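Local atomic coordinates of sorbitol dehydrogenase (Gluconobacter oxydans, PDB entry 5ITG), a protein that probably oxidises D-sorbitol to L-sorbose with NADP as cofactor, using a Rossmann-fold domain of the mannitol dehydrogenase family. Residues A433-K436 with L437-A440; D376-S379 with K380-F384; R471-I474 with R475-V479. All coordinates share one frame; numbering follows the deposited sequence.

Interaction 1. Residues A433-K436 with L437-A440; sequences AEWK and LAKA
Ala438 N bonds to Glu434 O at 3.0 Å with an N-H...O angle of 171°, a regular i to i+4 helical link, whereas the bond from Leu437 N to Ala433 O is weak and Lys439 N divides its hydrogen between Trp435 O, at 3.1 Å, and, weakly, Lys436 O. Trp435, Ala438 and Lys439 form a small patch on one side of this short helix. Trp435 CE3, on the benzene half of the indole, lies 3.9 Å from Ala438 CB, the methyl group one turn further on. Lys439 CE comes up obliquely to the same ring carbon, Trp435 CE3, at 4.0 Å. Lys439 can do this because its CG lies opposite the carbonyl carbon (chi1 -62°), close to Trp435 O; the chain then runs straight until a bend at chi4 turns NZ into a salt bridge with Glu424. Leu437 leans back over the preceding turn, its CB 3.4 Å from Glu434 O. Glu434 itself curls toward the start of the helix, where OE1 accepts a hydrogen bond from Gly431 N. Helix 432-439 lies at the surface of the C-terminal domain, flanked by loops: Trp435 rests on Ser425, Glu434 on Leu449 and Leu437 on Ser445 and Lys448, all within the connections from helix 400-412 and on to helix 461-477.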
loop_
_atom_site.group_PDB
_atom_site.type_symbol
_atom_site.label_atom_id
_atom_site.label_comp_id
_atom_site.label_asym_id
_atom_site.label_seq_id
_atom_site.Cartn_x
_atom_site.Cartn_y
_atom_site.Cartn_z
ATOM N N ALA A 433 6.839 -28.956 11.629
ATOM C CA ALA A 433 7.278 -29.728 10.476
ATOM C C ALA A 433 8.106 -28.854 9.528
ATOM O O ALA A 433 9.238 -29.190 9.184
ATOM C CB ALA A 433 6.071 -30.299 9.744
ATOM N N GLU A 434 7.537 -27.730 9.109
ATOM C CA GLU A 434 8.242 -26.832 8.203
ATOM C C GLU A 434 9.589 -26.375 8.760
ATOM O O GLU A 434 10.613 -26.475 8.083
ATOM C CB GLU A 434 7.378 -25.609 7.890
ATOM C CG GLU A 434 6.166 -25.895 7.016
ATOM C CD GLU A 434 5.165 -26.821 7.678
ATOM O OE1 GLU A 434 4.591 -26.441 8.722
ATOM O OE2 GLU A 434 4.951 -27.932 7.151
ATOM N N TRP A 435 9.588 -25.879 9.996
ATOM C CA TRP A 435 10.816 -25.394 10.617
ATOM C C TRP A 435 11.886 -26.460 10.777
ATOM O O TRP A 435 13.076 -26.147 10.784
ATOM C CB TRP A 435 10.516 -24.748 11.974
ATOM C CG TRP A 435 10.140 -23.300 11.870
ATOM C CD1 TRP A 435 8.973 -22.724 12.278
ATOM C CD2 TRP A 435 10.943 -22.240 11.329
ATOM N NE1 TRP A 435 9.000 -21.372 12.029
ATOM C CE2 TRP A 435 10.197 -21.048 11.447
ATOM C CE3 TRP A 435 12.221 -22.182 10.758
ATOM C CZ2 TRP A 435 10.686 -19.807 11.015
ATOM C CZ3 TRP A 435 12.710 -20.949 10.329
ATOM C CH2 TRP A 435 11.941 -19.779 10.461
ATOM N N LYS A 436 11.474 -27.718 10.910
ATOM C CA LYS A 436 12.438 -28.802 11.049
ATOM C C LYS A 436 13.222 -28.908 9.750
ATOM O O LYS A 436 14.445 -29.034 9.758
ATOM C CB LYS A 436 11.731 -30.133 11.320
ATOM C CG LYS A 436 12.674 -31.337 11.317
ATOM C CD LYS A 436 11.915 -32.643 11.522
ATOM C CE LYS A 436 12.858 -33.841 11.587
ATOM N NZ LYS A 436 12.123 -35.107 11.873
ATOM N N LEU A 437 12.504 -28.859 8.635
ATOM C CA LEU A 437 13.123 -28.939 7.317
ATOM C C LEU A 437 14.049 -27.750 7.101
ATOM O O LEU A 437 15.201 -27.908 6.701
ATOM C CB LEU A 437 12.047 -28.944 6.227
ATOM C CG LEU A 437 11.107 -30.151 6.172
ATOM C CD1 LEU A 437 10.034 -29.913 5.121
ATOM C CD2 LEU A 437 11.903 -31.406 5.849
ATOM N N ALA A 438 13.525 -26.562 7.371
ATOM C CA ALA A 438 14.271 -25.322 7.202
ATOM C C ALA A 438 15.596 -25.322 7.949
ATOM O O ALA A 438 16.569 -24.731 7.488
ATOM C CB ALA A 438 13.427 -24.149 7.665
ATOM N N LYS A 439 15.633 -25.985 9.102
ATOM C CA LYS A 439 16.853 -26.024 9.900
ATOM C C LYS A 439 17.701 -27.275 9.709
ATOM O O LYS A 439 18.787 -27.380 10.279
ATOM C CB LYS A 439 16.515 -25.842 11.382
ATOM C CG LYS A 439 15.864 -24.503 11.689
ATOM C CD LYS A 439 15.712 -24.276 13.179
ATOM C CE LYS A 439 15.093 -22.915 13.459
ATOM N NZ LYS A 439 15.928 -21.799 12.919
ATOM N N ALA A 440 17.220 -28.217 8.904
ATOM C CA ALA A 440 17.976 -29.438 8.650
ATOM C C ALA A 440 19.395 -29.060 8.225
ATOM O O ALA A 440 19.617 -27.983 7.673
ATOM C CB ALA A 440 17.301 -30.256 7.561
#

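Interaction 2. Residues D376-S379 with K380-F384; sequences DGCS and KVQVF
Four backbone hydrogen bonds run from Lys380, Val381, Gln382 and Val383 to the carbonyls of Asp376, Gly377, Cys378 and Ser379, making the first turns of helix 377-394; the bond from Val383 N to Ser379 O measures 2.9 Å. Side-chain polar bonds finish its start. Asp376 is the N-cap, and its OD1 accepts Ser379 OG at 2.7 Å on the syn side, 32° out of the carboxylate plane. Lys380 runs extended past Asp376 O and puts NZ on the carbonyls of Ile373 and Ser375, while Gln382 NE2 bonds to Pro450 O. Van der Waals contacts follow the same turns: Val381 CG2 presses on Gly377 O at 3.1 Å, and Gln382, its CG beside the backbone N (chi1 -62°), lays CG 3.0 Å from Cys378 O. Further along the same side chain, Gln382 NE2 passes 3.9 Å from Cys378 SG. With an alanine in place of Gln382, Pro450 O would probably lose its amide donor and a gap would open beside the Cys378 sulfur. With Glu427 OE1 also accepting Cys378 N, two carboxylates gather at the helix start, where the helix dipole would probably stabilise their negative charge.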
loop_
_atom_site.group_PDB
_atom_site.type_symbol
_atom_site.label_atom_id
_atom_site.label_comp_id
_atom_site.label_asym_id
_atom_site.label_seq_id
_atom_site.Cartn_x
_atom_site.Cartn_y
_atom_site.Cartn_z
ATOM N N ASP A 376 7.410 -13.608 6.930
ATOM C CA ASP A 376 6.394 -14.280 6.122
ATOM C C ASP A 376 7.003 -14.493 4.736
ATOM O O ASP A 376 6.312 -14.426 3.720
ATOM C CB ASP A 376 5.118 -13.428 6.023
ATOM C CG ASP A 376 3.919 -14.221 5.515
ATOM O OD1 ASP A 376 4.017 -15.464 5.404
ATOM O OD2 ASP A 376 2.872 -13.602 5.235
ATOM N N GLY A 377 8.308 -14.749 4.720
ATOM C CA GLY A 377 9.023 -14.967 3.476
ATOM C C GLY A 377 8.387 -16.007 2.572
ATOM O O GLY A 377 8.508 -15.934 1.351
ATOM N N CYS A 378 7.705 -16.980 3.167
ATOM C CA CYS A 378 7.053 -18.028 2.387
ATOM C C CYS A 378 5.961 -17.457 1.484
ATOM O O CYS A 378 5.919 -17.744 0.281
ATOM C CB CYS A 378 6.439 -19.079 3.312
ATOM S SG CYS A 378 5.490 -20.342 2.430
ATOM N N SER A 379 5.073 -16.665 2.074
ATOM C CA SER A 379 3.979 -16.049 1.333
ATOM C C SER A 379 4.517 -15.054 0.310
ATOM O O SER A 379 3.945 -14.884 -0.772
ATOM C CB SER A 379 3.026 -15.319 2.283
ATOM O OG SER A 379 2.511 -16.197 3.269
ATOM N N LYS A 380 5.615 -14.392 0.657
ATOM C CA LYS A 380 6.203 -13.410 -0.244
ATOM C C LYS A 380 6.823 -14.095 -1.451
ATOM O O LYS A 380 6.665 -13.634 -2.576
ATOM C CB LYS A 380 7.219 -12.544 0.510
ATOM C CG LYS A 380 6.532 -11.539 1.430
ATOM C CD LYS A 380 7.481 -10.748 2.312
ATOM C CE LYS A 380 6.688 -9.761 3.171
ATOM N NZ LYS A 380 7.499 -9.171 4.265
ATOM N N VAL A 381 7.507 -15.207 -1.217
ATOM C CA VAL A 381 8.107 -15.961 -2.306
ATOM C C VAL A 381 6.987 -16.471 -3.217
ATOM O O VAL A 381 7.072 -16.365 -4.437
ATOM C CB VAL A 381 8.924 -17.154 -1.767
ATOM C CG1 VAL A 381 9.275 -18.104 -2.893
ATOM C CG2 VAL A 381 10.198 -16.637 -1.093
ATOM N N GLN A 382 5.928 -17.010 -2.616
ATOM C CA GLN A 382 4.808 -17.522 -3.397
ATOM C C GLN A 382 4.200 -16.430 -4.275
ATOM O O GLN A 382 3.998 -16.623 -5.471
ATOM C CB GLN A 382 3.722 -18.082 -2.477
ATOM C CG GLN A 382 4.164 -19.255 -1.616
ATOM C CD GLN A 382 3.057 -19.723 -0.685
ATOM O OE1 GLN A 382 2.293 -18.912 -0.163
ATOM N NE2 GLN A 382 2.981 -21.033 -0.455
ATOM N N VAL A 383 3.915 -15.276 -3.691
ATOM C CA VAL A 383 3.310 -14.205 -4.475
ATOM C C VAL A 383 4.262 -13.438 -5.397
ATOM O O VAL A 383 3.944 -13.214 -6.566
ATOM C CB VAL A 383 2.574 -13.203 -3.556
ATOM C CG1 VAL A 383 1.927 -12.095 -4.393
ATOM C CG2 VAL A 383 1.497 -13.942 -2.741
ATOM N N PHE A 384 5.434 -13.058 -4.896
ATOM C CA PHE A 384 6.367 -12.262 -5.705
ATOM C C PHE A 384 7.247 -12.985 -6.721
ATOM O O PHE A 384 7.611 -12.399 -7.746
ATOM C CB PHE A 384 7.319 -11.447 -4.807
ATOM C CG PHE A 384 6.659 -10.794 -3.620
ATOM C CD1 PHE A 384 5.323 -10.416 -3.649
ATOM C CD2 PHE A 384 7.408 -10.503 -2.487
ATOM C CE1 PHE A 384 4.753 -9.760 -2.567
ATOM C CE2 PHE A 384 6.844 -9.845 -1.404
ATOM C CZ PHE A 384 5.517 -9.474 -1.442
#

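Interaction 3. Residues R471-I474 with R475-V479; sequences RKII and REKGV
Arg475 and Arg471, one helical turn apart, send their side chains out alongside each other in the same direction until Arg471 NH2 and Arg475 NH2 stand 3.1 Å apart. Their guanidinium planes are turned 62° against each other, with Arg471 NH2 lying at the edge of the Arg475 group, in its plane. Two donors cannot bond to each other; what gathers them is a shared anion, since OE2 of Glu411 on helix 400-412 forms salt bridges with both Arg471 NE and Arg475 NH2. Arg475 carries CG opposite its backbone N (chi1 -166°) and bends at chi3, which turns the guanidinium back toward the earlier residue. In the backbone, Arg475 N bonds to Arg471 O at 2.9 Å, and both arginine chains lie on Phe443. Here helix 461-477, one of the helices of the helical C-terminal part of the chain, comes to its end, with Gly478 the first residue to leave helical angles. Its phi of 97° would push a side chain against the Lys477 carbonyl oxygen, and Gly478 N keeps just a weak bond to Ile474 O at 3.0 Å. The turn brings the chain back against Ile474, whose CG1 lies 4.0 Å from Val479 CA. Ile474 CG2, the branch beside the carbonyl carbon, makes an apolar contact with Val479 CB at 4.3 Å. Val479 N bonds to Glu418 OE2, and the Val479 side chain packs on Phe404, Pro308 and Val312. Ile473, on another side of the helix, gives its carbonyl oxygen O to Lys477 N at 2.7 Å, and Ile473 CG2 approaches Lys477 CG at 4.3 Å.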
loop_
_atom_site.group_PDB
_atom_site.type_symbol
_atom_site.label_atom_id
_atom_site.label_comp_id
_atom_site.label_asym_id
_atom_site.label_seq_id
_atom_site.Cartn_x
_atom_site.Cartn_y
_atom_site.Cartn_z
ATOM N N ARG A 471 23.459 -23.610 -2.361
ATOM C CA ARG A 471 23.333 -23.641 -0.906
ATOM C C ARG A 471 24.659 -24.135 -0.344
ATOM O O ARG A 471 25.136 -23.644 0.677
ATOM C CB ARG A 471 22.222 -24.594 -0.452
ATOM C CG ARG A 471 20.797 -24.105 -0.695
ATOM C CD ARG A 471 19.790 -24.988 0.046
ATOM N NE ARG A 471 19.956 -24.887 1.492
ATOM C CZ ARG A 471 19.264 -25.583 2.392
ATOM N NH1 ARG A 471 18.341 -26.455 2.007
ATOM N NH2 ARG A 471 19.495 -25.399 3.687
ATOM N N LYS A 472 25.244 -25.114 -1.022
ATOM C CA LYS A 472 26.517 -25.680 -0.591
ATOM C C LYS A 472 27.612 -24.622 -0.609
ATOM O O LYS A 472 28.391 -24.509 0.338
ATOM C CB LYS A 472 26.894 -26.862 -1.487
ATOM C CG LYS A 472 26.157 -28.150 -1.135
ATOM C CD LYS A 472 26.364 -29.215 -2.202
ATOM C CE LYS A 472 26.087 -30.617 -1.671
ATOM N NZ LYS A 472 24.707 -30.791 -1.138
ATOM N N ILE A 473 27.662 -23.840 -1.679
ATOM C CA ILE A 473 28.659 -22.784 -1.800
ATOM C C ILE A 473 28.430 -21.712 -0.735
ATOM O O ILE A 473 29.373 -21.258 -0.089
ATOM C CB ILE A 473 28.603 -22.135 -3.193
ATOM C CG1 ILE A 473 29.007 -23.164 -4.253
ATOM C CG2 ILE A 473 29.507 -20.900 -3.233
ATOM C CD1 ILE A 473 28.877 -22.675 -5.677
ATOM N N ILE A 474 27.171 -21.319 -0.551
ATOM C CA ILE A 474 26.820 -20.308 0.439
ATOM C C ILE A 474 27.240 -20.713 1.844
ATOM O O ILE A 474 27.740 -19.894 2.611
ATOM C CB ILE A 474 25.293 -20.045 0.487
ATOM C CG1 ILE A 474 24.834 -19.337 -0.790
ATOM C CG2 ILE A 474 24.953 -19.211 1.714
ATOM C CD1 ILE A 474 23.348 -19.071 -0.834
ATOM N N ARG A 475 27.021 -21.973 2.196
ATOM C CA ARG A 475 27.370 -22.407 3.538
ATOM C C ARG A 475 28.873 -22.506 3.773
ATOM O O ARG A 475 29.350 -22.216 4.867
ATOM C CB ARG A 475 26.716 -23.748 3.868
ATOM C CG ARG A 475 26.778 -24.068 5.356
ATOM C CD ARG A 475 25.872 -25.202 5.717
ATOM N NE ARG A 475 24.494 -24.948 5.315
ATOM C CZ ARG A 475 23.507 -25.813 5.511
ATOM N NH1 ARG A 475 23.757 -26.970 6.107
ATOM N NH2 ARG A 475 22.283 -25.539 5.089
ATOM N N GLU A 476 29.618 -22.899 2.750
ATOM C CA GLU A 476 31.057 -23.039 2.895
ATOM C C GLU A 476 31.854 -21.761 2.641
ATOM O O GLU A 476 32.727 -21.415 3.436
ATOM C CB GLU A 476 31.566 -24.155 1.977
ATOM C CG GLU A 476 33.071 -24.336 1.985
ATOM C CD GLU A 476 33.508 -25.607 1.282
ATOM O OE1 GLU A 476 33.143 -26.704 1.760
ATOM O OE2 GLU A 476 34.213 -25.511 0.256
ATOM N N LYS A 477 31.541 -21.051 1.559
ATOM C CA LYS A 477 32.277 -19.837 1.200
ATOM C C LYS A 477 31.552 -18.504 1.437
ATOM O O LYS A 477 32.123 -17.440 1.182
ATOM C CB LYS A 477 32.693 -19.907 -0.276
ATOM C CG LYS A 477 33.057 -21.303 -0.776
ATOM C CD LYS A 477 34.397 -21.780 -0.257
ATOM C CE LYS A 477 35.545 -20.997 -0.871
ATOM N NZ LYS A 477 36.869 -21.506 -0.405
ATOM N N GLY A 478 30.309 -18.546 1.911
ATOM C CA GLY A 478 29.575 -17.310 2.147
ATOM C C GLY A 478 28.663 -16.972 0.979
ATOM O O GLY A 478 28.923 -17.370 -0.151
ATOM N N VAL A 479 27.605 -16.214 1.230
ATOM C CA VAL A 479 26.658 -15.891 0.166
ATOM C C VAL A 479 27.212 -15.213 -1.091
ATOM O O VAL A 479 26.855 -15.591 -2.200
ATOM C CB VAL A 479 25.472 -15.061 0.710
ATOM C CG1 VAL A 479 25.949 -13.708 1.206
ATOM C CG2 VAL A 479 24.415 -14.911 -0.374
#

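Along the chain the contacts come in the order interaction 2, interaction 1, interaction 3. All are local helix contacts in the helical part of the chain that follows the Rossmann domain: at the start of helix 377-394, along helix 432-439 and at the end of helix 461-477, the last two being successive helices. Interaction 2 is the innermost, about 16 Å from the chain's centre, against about 32 and 35 Å for interactions 1 and 3. Centres of interactions 1 and 2 are about 17 Å apart, those of 1 and 3 about 19 Å. Interactions 1 and 2 both belong to the mannitol dehydrogenase C-terminal domain. Helix 288-312 is shared by interactions 2 and 3, receiving Val381 and Phe384 from one and Val479 from the other.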